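Side-chain contacts in putative N-acetylmuramoyl-L-alanine amidase (Neisseria meningitidis MC58, PDB 3CZX), which probably hydrolyses, with a bound zinc ion, the link between N-acetylmuramoyl residues and L-amino acid residues in cell-wall glycopeptides: residues 4-9 with 175-180; 27-32 with 153-158; 38-43 with 168-173; 99-104 with 140-145. All blocks are in the same frame, centred on the assembly; numbering follows the deposited sequence.

Contact 1 of 4, residues 4-9 with 175-180; sequences KIICLT and MELGAA
Leu177, in the last turn of helix 152-177, reaches over to Ile6 of strand 6-10 and to Lys4 in the loop ahead of it. Its CB leads toward the strand, and with CG anti to the carbonyl carbon (chi1 -64°) the fork at CG opens onto two different neighbours. The CD1 branch settles against Ile6, 3.8 Å from Ile6 CD1 and 4.0 Å from Ile6 CG1. The CD2 branch turns to the lysine, with Leu177 CD2 4.0 Å from Lys4 NZ; it also packs on Trp101 of helix 99-113. A branched leucine suits this corner because each methyl can serve a separate partner. Ile6 is buried: its CG2 side rests on Leu41 of helix 26-45, while its CD1 arm faces the helix end. Directly after Leu177 the helix stops in a Schellman motif at Gly178, whose positive phi of 73° is easy for glycine, and Gly178 N bonds back to Met175 O at 3.0 Å. The contact thus ties the C-terminal end of the last helix to the central sheet. Without polar pairing between the segments, the attachment rests on dispersion and burial of methyl groups, to which Lys4 adds a van der Waals touch of its NZ, with no charge partner in the helix segment.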
loop_
_atom_site.group_PDB
_atom_site.type_symbol
_atom_site.label_atom_id
_atom_site.label_comp_id
_atom_site.label_asym_id
_atom_site.label_seq_id
_atom_site.Cartn_x
_atom_site.Cartn_y
_atom_site.Cartn_z
ATOM N N LYS A 4 19.707 11.254 12.879
ATOM C CA LYS A 4 19.873 10.828 11.496
ATOM C C LYS A 4 18.674 11.246 10.632
ATOM O O LYS A 4 17.621 11.434 11.142
ATOM C CB LYS A 4 20.116 9.340 11.430
ATOM C CG LYS A 4 21.369 8.874 12.160
ATOM C CD LYS A 4 22.617 8.936 11.405
ATOM C CE LYS A 4 23.784 8.268 12.158
ATOM N NZ LYS A 4 24.429 7.154 11.354
ATOM N N ILE A 5 18.912 11.441 9.353
ATOM C CA ILE A 5 17.874 11.790 8.389
ATOM C C ILE A 5 17.900 10.758 7.259
ATOM O O ILE A 5 18.935 10.552 6.607
ATOM C CB ILE A 5 18.104 13.172 7.805
ATOM C CG1 ILE A 5 18.030 14.231 8.917
ATOM C CG2 ILE A 5 17.111 13.459 6.723
ATOM C CD1 ILE A 5 18.172 15.670 8.397
ATOM N N ILE A 6 16.753 10.118 7.052
ATOM C CA ILE A 6 16.583 9.146 5.979
ATOM C C ILE A 6 15.758 9.842 4.903
ATOM O O ILE A 6 14.696 10.388 5.217
ATOM C CB ILE A 6 15.822 7.923 6.480
ATOM C CG1 ILE A 6 16.594 7.223 7.607
ATOM C CG2 ILE A 6 15.575 6.907 5.353
ATOM C CD1 ILE A 6 15.733 6.721 8.699
ATOM N N CYS A 7 16.217 9.816 3.667
ATOM C CA CYS A 7 15.482 10.353 2.522
ATOM C C CYS A 7 14.959 9.175 1.713
ATOM O O CYS A 7 15.721 8.278 1.368
ATOM C CB CYS A 7 16.382 11.243 1.646
ATOM S SG CYS A 7 15.690 11.734 0.055
ATOM N N LEU A 8 13.650 9.149 1.465
ATOM C CA LEU A 8 13.051 8.145 0.610
ATOM C C LEU A 8 12.239 8.807 -0.493
ATOM O O LEU A 8 11.353 9.641 -0.177
ATOM C CB LEU A 8 12.110 7.257 1.429
ATOM C CG LEU A 8 12.690 6.477 2.611
ATOM C CD1 LEU A 8 11.598 5.685 3.289
ATOM C CD2 LEU A 8 13.855 5.509 2.235
ATOM N N THR A 9 12.496 8.440 -1.746
ATOM C CA THR A 9 11.668 8.935 -2.848
ATOM C C THR A 9 11.231 7.821 -3.743
ATOM O O THR A 9 11.672 6.694 -3.588
ATOM C CB THR A 9 12.434 10.026 -3.621
ATOM O OG1 THR A 9 13.608 9.476 -4.192
ATOM C CG2 THR A 9 12.816 11.172 -2.633
HETATM N N MSE A 175 17.963 -1.062 11.905
HETATM C CA MSE A 175 19.051 -1.847 12.541
HETATM C C MSE A 175 20.438 -1.267 12.224
HETATM O O MSE A 175 21.319 -1.155 13.108
HETATM C CB MSE A 175 18.957 -3.307 12.126
HETATM C CG MSE A 175 20.116 -4.177 12.515
HETATM SE SE MSE A 175 19.995 -4.604 14.411
HETATM C CE MSE A 175 18.677 -6.024 14.237
ATOM N N GLU A 176 20.640 -0.870 10.974
ATOM C CA GLU A 176 21.947 -0.356 10.558
ATOM C C GLU A 176 22.260 0.959 11.261
ATOM O O GLU A 176 23.414 1.267 11.522
ATOM C CB GLU A 176 21.964 -0.208 9.041
ATOM C CG GLU A 176 23.224 0.338 8.439
ATOM C CD GLU A 176 24.420 -0.597 8.541
ATOM O OE1 GLU A 176 24.299 -1.742 9.028
ATOM O OE2 GLU A 176 25.518 -0.161 8.097
ATOM N N LEU A 177 21.219 1.723 11.553
ATOM C CA LEU A 177 21.313 2.997 12.274
ATOM C C LEU A 177 21.387 2.787 13.789
ATOM O O LEU A 177 21.669 3.729 14.538
ATOM C CB LEU A 177 20.109 3.866 11.962
ATOM C CG LEU A 177 20.013 4.293 10.498
ATOM C CD1 LEU A 177 18.734 5.059 10.245
ATOM C CD2 LEU A 177 21.233 5.114 10.114
ATOM N N GLY A 178 21.133 1.564 14.240
ATOM C CA GLY A 178 21.084 1.229 15.662
ATOM C C GLY A 178 19.860 1.749 16.383
ATOM O O GLY A 178 19.907 1.982 17.604
ATOM N N ALA A 179 18.753 1.935 15.653
ATOM C CA ALA A 179 17.502 2.416 16.226
ATOM C C ALA A 179 16.668 1.264 16.719
ATOM O O ALA A 179 16.337 0.343 15.955
ATOM C CB ALA A 179 16.694 3.218 15.195
ATOM N N ALA A 180 16.300 1.326 17.996
ATOM C CA ALA A 180 15.425 0.322 18.573
ATOM C C ALA A 180 13.971 0.711 18.335
ATOM O O ALA A 180 13.658 1.902 18.172
ATOM C CB ALA A 180 15.707 0.184 20.057
#

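Contact 2 of 4, residues 27-32 with 153-158; sequences ADLAQD and TDLALF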
loop_
_atom_site.group_PDB
_atom_site.type_symbol
_atom_site.label_atom_id
_atom_site.label_comp_id
_atom_site.label_asym_id
_atom_site.label_seq_id
_atom_site.Cartn_x
_atom_site.Cartn_y
_atom_site.Cartn_z
ATOM N N ALA A 27 5.551 3.232 -11.425
ATOM C CA ALA A 27 5.287 4.430 -10.625
ATOM C C ALA A 27 4.474 4.077 -9.380
ATOM O O ALA A 27 4.668 4.669 -8.299
ATOM C CB ALA A 27 4.557 5.460 -11.438
ATOM N N ASP A 28 3.556 3.129 -9.541
ATOM C CA ASP A 28 2.616 2.776 -8.476
ATOM C C ASP A 28 3.342 1.898 -7.490
ATOM O O ASP A 28 3.121 2.023 -6.276
ATOM C CB ASP A 28 1.402 2.043 -9.074
ATOM C CG ASP A 28 0.608 2.923 -10.048
ATOM O OD1 ASP A 28 0.704 4.171 -9.973
ATOM O OD2 ASP A 28 -0.122 2.340 -10.883
ATOM N N LEU A 29 4.130 0.937 -7.993
ATOM C CA LEU A 29 4.905 0.043 -7.109
ATOM C C LEU A 29 5.935 0.851 -6.300
ATOM O O LEU A 29 6.171 0.575 -5.088
ATOM C CB LEU A 29 5.584 -1.082 -7.912
ATOM C CG LEU A 29 4.649 -2.016 -8.694
ATOM C CD1 LEU A 29 5.399 -2.920 -9.732
ATOM C CD2 LEU A 29 3.841 -2.846 -7.725
ATOM N N ALA A 30 6.546 1.851 -6.937
ATOM C CA ALA A 30 7.542 2.688 -6.280
ATOM C C ALA A 30 6.895 3.568 -5.187
ATOM O O ALA A 30 7.457 3.722 -4.086
ATOM C CB ALA A 30 8.298 3.529 -7.325
ATOM N N GLN A 31 5.732 4.153 -5.475
ATOM C CA GLN A 31 4.930 4.872 -4.500
ATOM C C GLN A 31 4.649 3.968 -3.286
ATOM O O GLN A 31 4.829 4.403 -2.155
ATOM C CB GLN A 31 3.621 5.356 -5.151
ATOM C CG GLN A 31 2.584 5.868 -4.208
ATOM C CD GLN A 31 1.323 6.299 -4.910
ATOM O OE1 GLN A 31 0.958 5.708 -5.929
ATOM N NE2 GLN A 31 0.663 7.343 -4.391
ATOM N N ASP A 32 4.230 2.731 -3.516
ATOM C CA ASP A 32 3.920 1.831 -2.405
ATOM C C ASP A 32 5.185 1.597 -1.587
ATOM O O ASP A 32 5.154 1.637 -0.346
ATOM C CB ASP A 32 3.423 0.468 -2.866
ATOM C CG ASP A 32 1.943 0.466 -3.244
ATOM O OD1 ASP A 32 1.267 1.488 -2.974
ATOM O OD2 ASP A 32 1.514 -0.563 -3.827
ATOM N N THR A 153 6.657 -13.910 -12.275
ATOM C CA THR A 153 6.729 -14.696 -11.040
ATOM C C THR A 153 7.215 -13.826 -9.879
ATOM O O THR A 153 6.587 -13.803 -8.802
ATOM C CB THR A 153 7.653 -15.940 -11.206
ATOM O OG1 THR A 153 7.024 -16.847 -12.135
ATOM C CG2 THR A 153 7.868 -16.657 -9.861
ATOM N N ASP A 154 8.317 -13.093 -10.083
ATOM C CA ASP A 154 8.824 -12.207 -8.999
ATOM C C ASP A 154 7.826 -11.081 -8.654
ATOM O O ASP A 154 7.619 -10.732 -7.509
ATOM C CB ASP A 154 10.139 -11.552 -9.397
ATOM C CG ASP A 154 11.242 -12.551 -9.655
ATOM O OD1 ASP A 154 11.132 -13.720 -9.233
ATOM O OD2 ASP A 154 12.221 -12.131 -10.318
ATOM N N LEU A 155 7.190 -10.531 -9.683
ATOM C CA LEU A 155 6.177 -9.520 -9.496
ATOM C C LEU A 155 4.994 -10.068 -8.682
ATOM O O LEU A 155 4.453 -9.386 -7.782
ATOM C CB LEU A 155 5.698 -8.978 -10.858
ATOM C CG LEU A 155 4.500 -8.020 -10.831
ATOM C CD1 LEU A 155 4.680 -6.768 -9.960
ATOM C CD2 LEU A 155 4.075 -7.637 -12.230
ATOM N N ALA A 156 4.563 -11.281 -8.983
ATOM C CA ALA A 156 3.488 -11.908 -8.172
ATOM C C ALA A 156 3.914 -12.043 -6.718
ATOM O O ALA A 156 3.091 -11.820 -5.827
ATOM C CB ALA A 156 3.108 -13.289 -8.731
ATOM N N LEU A 157 5.150 -12.448 -6.483
ATOM C CA LEU A 157 5.648 -12.596 -5.099
ATOM C C LEU A 157 5.642 -11.271 -4.401
ATOM O O LEU A 157 5.206 -11.188 -3.242
ATOM C CB LEU A 157 7.058 -13.205 -5.092
ATOM C CG LEU A 157 7.521 -13.567 -3.673
ATOM C CD1 LEU A 157 6.681 -14.696 -3.124
ATOM C CD2 LEU A 157 8.970 -13.992 -3.775
ATOM N N PHE A 158 6.094 -10.228 -5.098
ATOM C CA PHE A 158 6.120 -8.876 -4.539
ATOM C C PHE A 158 4.701 -8.473 -4.164
ATOM O O PHE A 158 4.478 -7.986 -3.089
ATOM C CB PHE A 158 6.699 -7.829 -5.462
ATOM C CG PHE A 158 6.659 -6.435 -4.887
ATOM C CD1 PHE A 158 7.543 -6.040 -3.901
ATOM C CD2 PHE A 158 5.676 -5.530 -5.268
ATOM C CE1 PHE A 158 7.480 -4.750 -3.350
ATOM C CE2 PHE A 158 5.635 -4.251 -4.698
ATOM C CZ PHE A 158 6.548 -3.891 -3.728
#
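Apolar packing carries this meeting of two helices, and Leu29 of helix 26-45 is the side chain that divides it. Its two methyls go to different residues of helix 152-177: Leu29 CD1 lies 3.9 Å from Leu155 CD1, and Leu29 CD2 lies 3.8 Å from Phe158 CE2. Leucine suits this place because its forked tip can serve both partners, and the flat ring of Phe158 offers a broad apolar surface in a buried site. The two leucines cross at about a right angle and touch through one methyl each. Leu155 manages this because its CG stands anti to the backbone N (chi1 173°), which swings the CD1 branch across to the neighbouring helix. Leu29 and Phe158 instead run past one another in opposite directions, the methyl meeting the CD2-CE2 side of the ring obliquely.

Both helices belong to the amidase fold of the Amidase_3 family, a zinc-dependent domain built on a mixed sheet with helices against it. Leu29 lies one turn beyond Glu26, a zinc ligand, and its side chain is about 10 Å from the metal; the contact thus lies close to the start of the helix that carries this ligand.

Aromatic stacking adds a further layer, since Phe158 stacks on Phe147, while Leu29 also touches Ile149. Charged groups flank this apolar patch. Asp32 forms salt bridges with Lys162 of its own chain and Lys162 of the second subunit.

Contact 3 of 4, residues 38-43 with 168-173; sequences ASILRN and AIADAI
Ala170 CB of helix 168-173 comes 3.5 Å from Ile40 CG2 of helix 38-43, at the heart of a helix-helix packing on one side of the sheet of this amidase fold. The two short segments run roughly the same way, their axes 8.8 Å apart at closest approach and crossing at -45°. Alanine suits the place where the backbones draw nearest: Leu41 CA and Ala170 CA are 5.8 Å apart, and a single methyl is all that stands out from the second helix there. Ile40 meets it with its CG2 branch, which is anti to the backbone N.

Leu41 works the other flank. Its CG lies 4.1 Å from Ala170 CB, and one turn further along Ile173 receives both of its methyls: Leu41 CD2 is 4.1 Å from Ile173 CG2, and Leu41 CD1 is 4.2 Å from Ile173 CD1. These two side chains cross at about a right angle.

Outside this first shell, Leu41 continues onto Leu8 of strand 6-10, and Val37 of helix 26-45 also packs against Ala170 and Ile173. Beyond them, Leu105 of helix 99-113 packs on Ile173. At the more polar margin, Asp171 OD1 is hydrogen-bonded to Tyr45 OH. The shortest approach between the two segments involves the main chain, Leu41 CD2 standing 3.4 Å from Ala170 O.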
loop_
_atom_site.group_PDB
_atom_site.type_symbol
_atom_site.label_atom_id
_atom_site.label_comp_id
_atom_site.label_asym_id
_atom_site.label_seq_id
_atom_site.Cartn_x
_atom_site.Cartn_y
_atom_site.Cartn_z
ATOM N N ALA A 38 8.495 4.300 4.584
ATOM C CA ALA A 38 8.490 5.577 5.336
ATOM C C ALA A 38 7.602 5.448 6.564
ATOM O O ALA A 38 7.990 5.835 7.690
ATOM C CB ALA A 38 8.017 6.710 4.450
ATOM N N SER A 39 6.400 4.901 6.358
ATOM C CA SER A 39 5.440 4.802 7.465
ATOM C C SER A 39 5.958 3.929 8.624
ATOM O O SER A 39 5.731 4.270 9.783
ATOM C CB SER A 39 4.104 4.270 6.970
ATOM O OG SER A 39 4.227 2.926 6.582
ATOM N N ILE A 40 6.670 2.844 8.315
ATOM C CA ILE A 40 7.206 1.931 9.320
ATOM C C ILE A 40 8.377 2.594 10.052
ATOM O O ILE A 40 8.520 2.482 11.281
ATOM C CB ILE A 40 7.604 0.569 8.710
ATOM C CG1 ILE A 40 6.342 -0.153 8.195
ATOM C CG2 ILE A 40 8.326 -0.303 9.741
ATOM C CD1 ILE A 40 6.569 -1.461 7.451
ATOM N N LEU A 41 9.241 3.283 9.311
ATOM C CA LEU A 41 10.359 3.967 9.967
ATOM C C LEU A 41 9.825 5.017 10.949
ATOM O O LEU A 41 10.341 5.153 12.062
ATOM C CB LEU A 41 11.301 4.573 8.919
ATOM C CG LEU A 41 12.185 3.596 8.136
ATOM C CD1 LEU A 41 12.805 4.290 6.970
ATOM C CD2 LEU A 41 13.278 2.925 9.004
ATOM N N ARG A 42 8.796 5.739 10.540
ATOM C CA ARG A 42 8.147 6.741 11.430
ATOM C C ARG A 42 7.372 6.087 12.577
ATOM O O ARG A 42 7.635 6.403 13.764
ATOM C CB ARG A 42 7.276 7.661 10.597
ATOM C CG ARG A 42 8.032 8.517 9.682
ATOM C CD ARG A 42 7.154 9.139 8.614
ATOM N NE ARG A 42 7.778 10.217 7.894
ATOM C CZ ARG A 42 7.400 10.679 6.701
ATOM N NH1 ARG A 42 6.345 10.163 6.047
ATOM N NH2 ARG A 42 8.044 11.678 6.143
ATOM N N ASN A 43 6.466 5.152 12.275
ATOM C CA ASN A 43 5.635 4.489 13.331
ATOM C C ASN A 43 6.342 3.624 14.314
ATOM O O ASN A 43 6.141 3.766 15.534
ATOM C CB ASN A 43 4.557 3.598 12.710
ATOM C CG ASN A 43 3.618 4.358 11.836
ATOM O OD1 ASN A 43 3.544 5.579 11.917
ATOM N ND2 ASN A 43 2.880 3.635 10.983
ATOM N N ALA A 168 10.700 -5.552 6.053
ATOM C CA ALA A 168 12.103 -6.054 6.073
ATOM C C ALA A 168 13.078 -4.903 5.735
ATOM O O ALA A 168 14.130 -4.746 6.373
ATOM C CB ALA A 168 12.303 -7.257 5.085
ATOM N N ILE A 169 12.726 -4.094 4.734
ATOM C CA ILE A 169 13.602 -2.988 4.321
ATOM C C ILE A 169 13.719 -1.955 5.464
ATOM O O ILE A 169 14.823 -1.564 5.872
ATOM C CB ILE A 169 13.085 -2.323 3.007
ATOM C CG1 ILE A 169 13.247 -3.277 1.815
ATOM C CG2 ILE A 169 13.814 -0.954 2.738
ATOM C CD1 ILE A 169 12.459 -2.832 0.527
ATOM N N ALA A 170 12.580 -1.543 5.987
ATOM C CA ALA A 170 12.510 -0.576 7.089
ATOM C C ALA A 170 13.309 -1.114 8.285
ATOM O O ALA A 170 14.103 -0.392 8.901
ATOM C CB ALA A 170 11.036 -0.307 7.453
ATOM N N ASP A 171 13.055 -2.358 8.668
ATOM C CA ASP A 171 13.740 -2.940 9.833
ATOM C C ASP A 171 15.276 -2.955 9.660
ATOM O O ASP A 171 16.039 -2.747 10.640
ATOM C CB ASP A 171 13.253 -4.364 10.101
ATOM C CG ASP A 171 11.864 -4.430 10.716
ATOM O OD1 ASP A 171 11.341 -3.417 11.265
ATOM O OD2 ASP A 171 11.285 -5.532 10.630
ATOM N N ALA A 172 15.726 -3.246 8.437
ATOM C CA ALA A 172 17.153 -3.287 8.120
ATOM C C ALA A 172 17.787 -1.893 8.206
ATOM O O ALA A 172 18.942 -1.754 8.638
ATOM C CB ALA A 172 17.387 -3.936 6.739
ATOM N N ILE A 173 17.062 -0.866 7.755
ATOM C CA ILE A 173 17.535 0.503 7.834
ATOM C C ILE A 173 17.675 0.874 9.296
ATOM O O ILE A 173 18.727 1.301 9.709
ATOM C CB ILE A 173 16.605 1.502 7.074
ATOM C CG1 ILE A 173 16.631 1.269 5.573
ATOM C CG2 ILE A 173 16.984 2.955 7.354
ATOM C CD1 ILE A 173 15.524 1.988 4.806
#

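Contact 4 of 4, residues 99-104 with 140-145; sequences KRWCQV and GGIVFE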
loop_
_atom_site.group_PDB
_atom_site.type_symbol
_atom_site.label_atom_id
_atom_site.label_comp_id
_atom_site.label_asym_id
_atom_site.label_seq_id
_atom_site.Cartn_x
_atom_site.Cartn_y
_atom_site.Cartn_z
ATOM N N LYS A 99 28.145 1.528 -0.802
ATOM C CA LYS A 99 28.128 0.075 -1.046
ATOM C C LYS A 99 27.526 -0.713 0.129
ATOM O O LYS A 99 26.659 -1.560 -0.070
ATOM C CB LYS A 99 29.535 -0.427 -1.376
ATOM C CG LYS A 99 29.657 -1.933 -1.488
ATOM C CD LYS A 99 31.139 -2.337 -1.516
ATOM C CE LYS A 99 31.747 -2.089 -2.802
ATOM N NZ LYS A 99 33.047 -2.852 -2.776
ATOM N N ARG A 100 27.956 -0.420 1.335
ATOM C CA ARG A 100 27.429 -1.098 2.494
ATOM C C ARG A 100 25.933 -0.888 2.591
ATOM O O ARG A 100 25.213 -1.849 2.781
ATOM C CB ARG A 100 28.146 -0.616 3.751
ATOM C CG ARG A 100 27.518 -0.994 5.049
ATOM C CD ARG A 100 27.357 -2.429 5.272
ATOM N NE ARG A 100 26.834 -2.632 6.625
ATOM C CZ ARG A 100 26.554 -3.822 7.147
ATOM N NH1 ARG A 100 26.720 -4.930 6.422
ATOM N NH2 ARG A 100 26.076 -3.911 8.383
ATOM N N TRP A 101 25.446 0.339 2.417
ATOM C CA TRP A 101 24.004 0.558 2.482
ATOM C C TRP A 101 23.263 -0.241 1.420
ATOM O O TRP A 101 22.229 -0.836 1.711
ATOM C CB TRP A 101 23.651 2.024 2.315
ATOM C CG TRP A 101 23.603 2.771 3.545
ATOM C CD1 TRP A 101 24.413 3.796 3.895
ATOM C CD2 TRP A 101 22.658 2.613 4.615
ATOM N NE1 TRP A 101 24.038 4.298 5.119
ATOM C CE2 TRP A 101 22.958 3.586 5.579
ATOM C CE3 TRP A 101 21.566 1.763 4.829
ATOM C CZ2 TRP A 101 22.229 3.702 6.775
ATOM C CZ3 TRP A 101 20.834 1.885 6.031
ATOM C CH2 TRP A 101 21.172 2.855 6.967
ATOM N N CYS A 102 23.798 -0.259 0.200
ATOM C CA CYS A 102 23.195 -1.059 -0.909
ATOM C C CYS A 102 23.095 -2.526 -0.529
ATOM O O CYS A 102 22.096 -3.194 -0.868
ATOM C CB CYS A 102 24.021 -0.894 -2.193
ATOM S SG CYS A 102 23.872 0.755 -2.910
ATOM N N GLN A 103 24.121 -3.015 0.153
ATOM C CA GLN A 103 24.207 -4.427 0.536
ATOM C C GLN A 103 23.229 -4.732 1.689
ATOM O O GLN A 103 22.567 -5.781 1.692
ATOM C CB GLN A 103 25.645 -4.813 0.880
ATOM C CG GLN A 103 26.516 -4.842 -0.364
ATOM C CD GLN A 103 27.985 -5.026 -0.119
ATOM O OE1 GLN A 103 28.510 -4.721 0.983
ATOM N NE2 GLN A 103 28.677 -5.492 -1.154
ATOM N N VAL A 104 23.106 -3.804 2.636
ATOM C CA VAL A 104 22.128 -3.938 3.741
ATOM C C VAL A 104 20.706 -4.026 3.164
ATOM O O VAL A 104 19.931 -4.914 3.532
ATOM C CB VAL A 104 22.218 -2.735 4.708
ATOM C CG1 VAL A 104 21.051 -2.699 5.686
ATOM C CG2 VAL A 104 23.548 -2.758 5.458
ATOM N N GLY A 140 25.083 10.643 -4.968
ATOM C CA GLY A 140 25.199 9.973 -3.679
ATOM C C GLY A 140 23.899 9.421 -3.100
ATOM O O GLY A 140 23.840 9.010 -1.943
ATOM N N GLY A 141 22.850 9.415 -3.905
ATOM C CA GLY A 141 21.639 8.684 -3.559
ATOM C C GLY A 141 21.785 7.243 -4.026
ATOM O O GLY A 141 22.695 6.909 -4.797
ATOM N N ILE A 142 20.832 6.416 -3.620
ATOM C CA ILE A 142 20.806 4.979 -3.983
ATOM C C ILE A 142 19.564 4.731 -4.830
ATOM O O ILE A 142 18.453 5.014 -4.375
ATOM C CB ILE A 142 20.708 4.130 -2.707
ATOM C CG1 ILE A 142 21.923 4.376 -1.790
ATOM C CG2 ILE A 142 20.567 2.608 -3.026
ATOM C CD1 ILE A 142 21.762 3.747 -0.428
ATOM N N VAL A 143 19.761 4.265 -6.055
ATOM C CA VAL A 143 18.650 3.849 -6.915
ATOM C C VAL A 143 18.453 2.376 -6.650
ATOM O O VAL A 143 19.252 1.544 -7.086
ATOM C CB VAL A 143 18.956 4.134 -8.407
ATOM C CG1 VAL A 143 17.893 3.502 -9.347
ATOM C CG2 VAL A 143 19.083 5.624 -8.620
ATOM N N PHE A 144 17.383 2.052 -5.907
ATOM C CA PHE A 144 17.133 0.671 -5.470
ATOM C C PHE A 144 16.108 0.005 -6.362
ATOM O O PHE A 144 14.986 0.505 -6.475
ATOM C CB PHE A 144 16.678 0.673 -3.990
ATOM C CG PHE A 144 16.612 -0.683 -3.334
ATOM C CD1 PHE A 144 17.451 -1.708 -3.695
ATOM C CD2 PHE A 144 15.716 -0.908 -2.296
ATOM C CE1 PHE A 144 17.397 -2.948 -3.046
ATOM C CE2 PHE A 144 15.672 -2.118 -1.672
ATOM C CZ PHE A 144 16.489 -3.139 -2.037
ATOM N N GLU A 145 16.509 -1.112 -6.962
ATOM C CA GLU A 145 15.668 -1.912 -7.843
ATOM C C GLU A 145 15.565 -3.317 -7.294
ATOM O O GLU A 145 16.268 -4.231 -7.700
ATOM C CB GLU A 145 16.246 -1.914 -9.251
ATOM C CG GLU A 145 16.356 -0.530 -9.834
ATOM C CD GLU A 145 16.790 -0.559 -11.266
ATOM O OE1 GLU A 145 15.960 -0.812 -12.149
ATOM O OE2 GLU A 145 17.973 -0.340 -11.502
#
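Ile142 points from strand 142-145 toward helix 99-113, and its two branches meet consecutive residues of the helix. CG1 is anti to the carbonyl carbon (chi1 -61°), which sends the longer arm to Trp101: Ile142 CD1 sits 3.7 Å from Trp101 CB. The shorter branch, CG2, lies 3.8 Å from Cys102 SG. A beta-branched isoleucine, extended at chi2, suits the site because it offers one methyl close to its CB and another further out, enough to touch both neighbours at once.

Trp101 contributes the root of its side chain rather than the far end of the indole. The ring stands obliquely to Ile142 CD1 and leads away toward helix 152-177, where it packs on Glu176. Cys102 comes in beside it as a small, polarisable group, also resting on Ala92 and Ser94 of strand 91-94.

Here helix 99-113 covers one face of the mixed sheet, in which strand 142-145 lies between strands 73-77 and 91-94, parallel to the first and antiparallel to the second. Ile142 carries the packing onto Val73, and its backbone bonds to Ala74 and Glu76 hold the strand in the sheet. Gly140, with a positive phi of 99°, closes the preceding helix in a Schellman motif just ahead of the strand.

From the N terminus, strand 6-10 enters the sheet first, and contact 1 joins it to the far end of helix 152-177, closing a loop over nearly the whole chain. The other three contacts nest inside that loop. Helix 26-45 comes next and meets helix 152-177 twice, in contacts 2 and 3, whose segments alternate along the chain, so these two loops cross. Contact 4, between helix 99-113 and strand 142-145, is nested within all the others. Contacts 1, 3 and 4 touch one another; the salt bridge between Glu176 and Arg100 joins contacts 1 and 4. Contact 2 stands apart, its centre about 23 Å from that of contact 1, toward the zinc site.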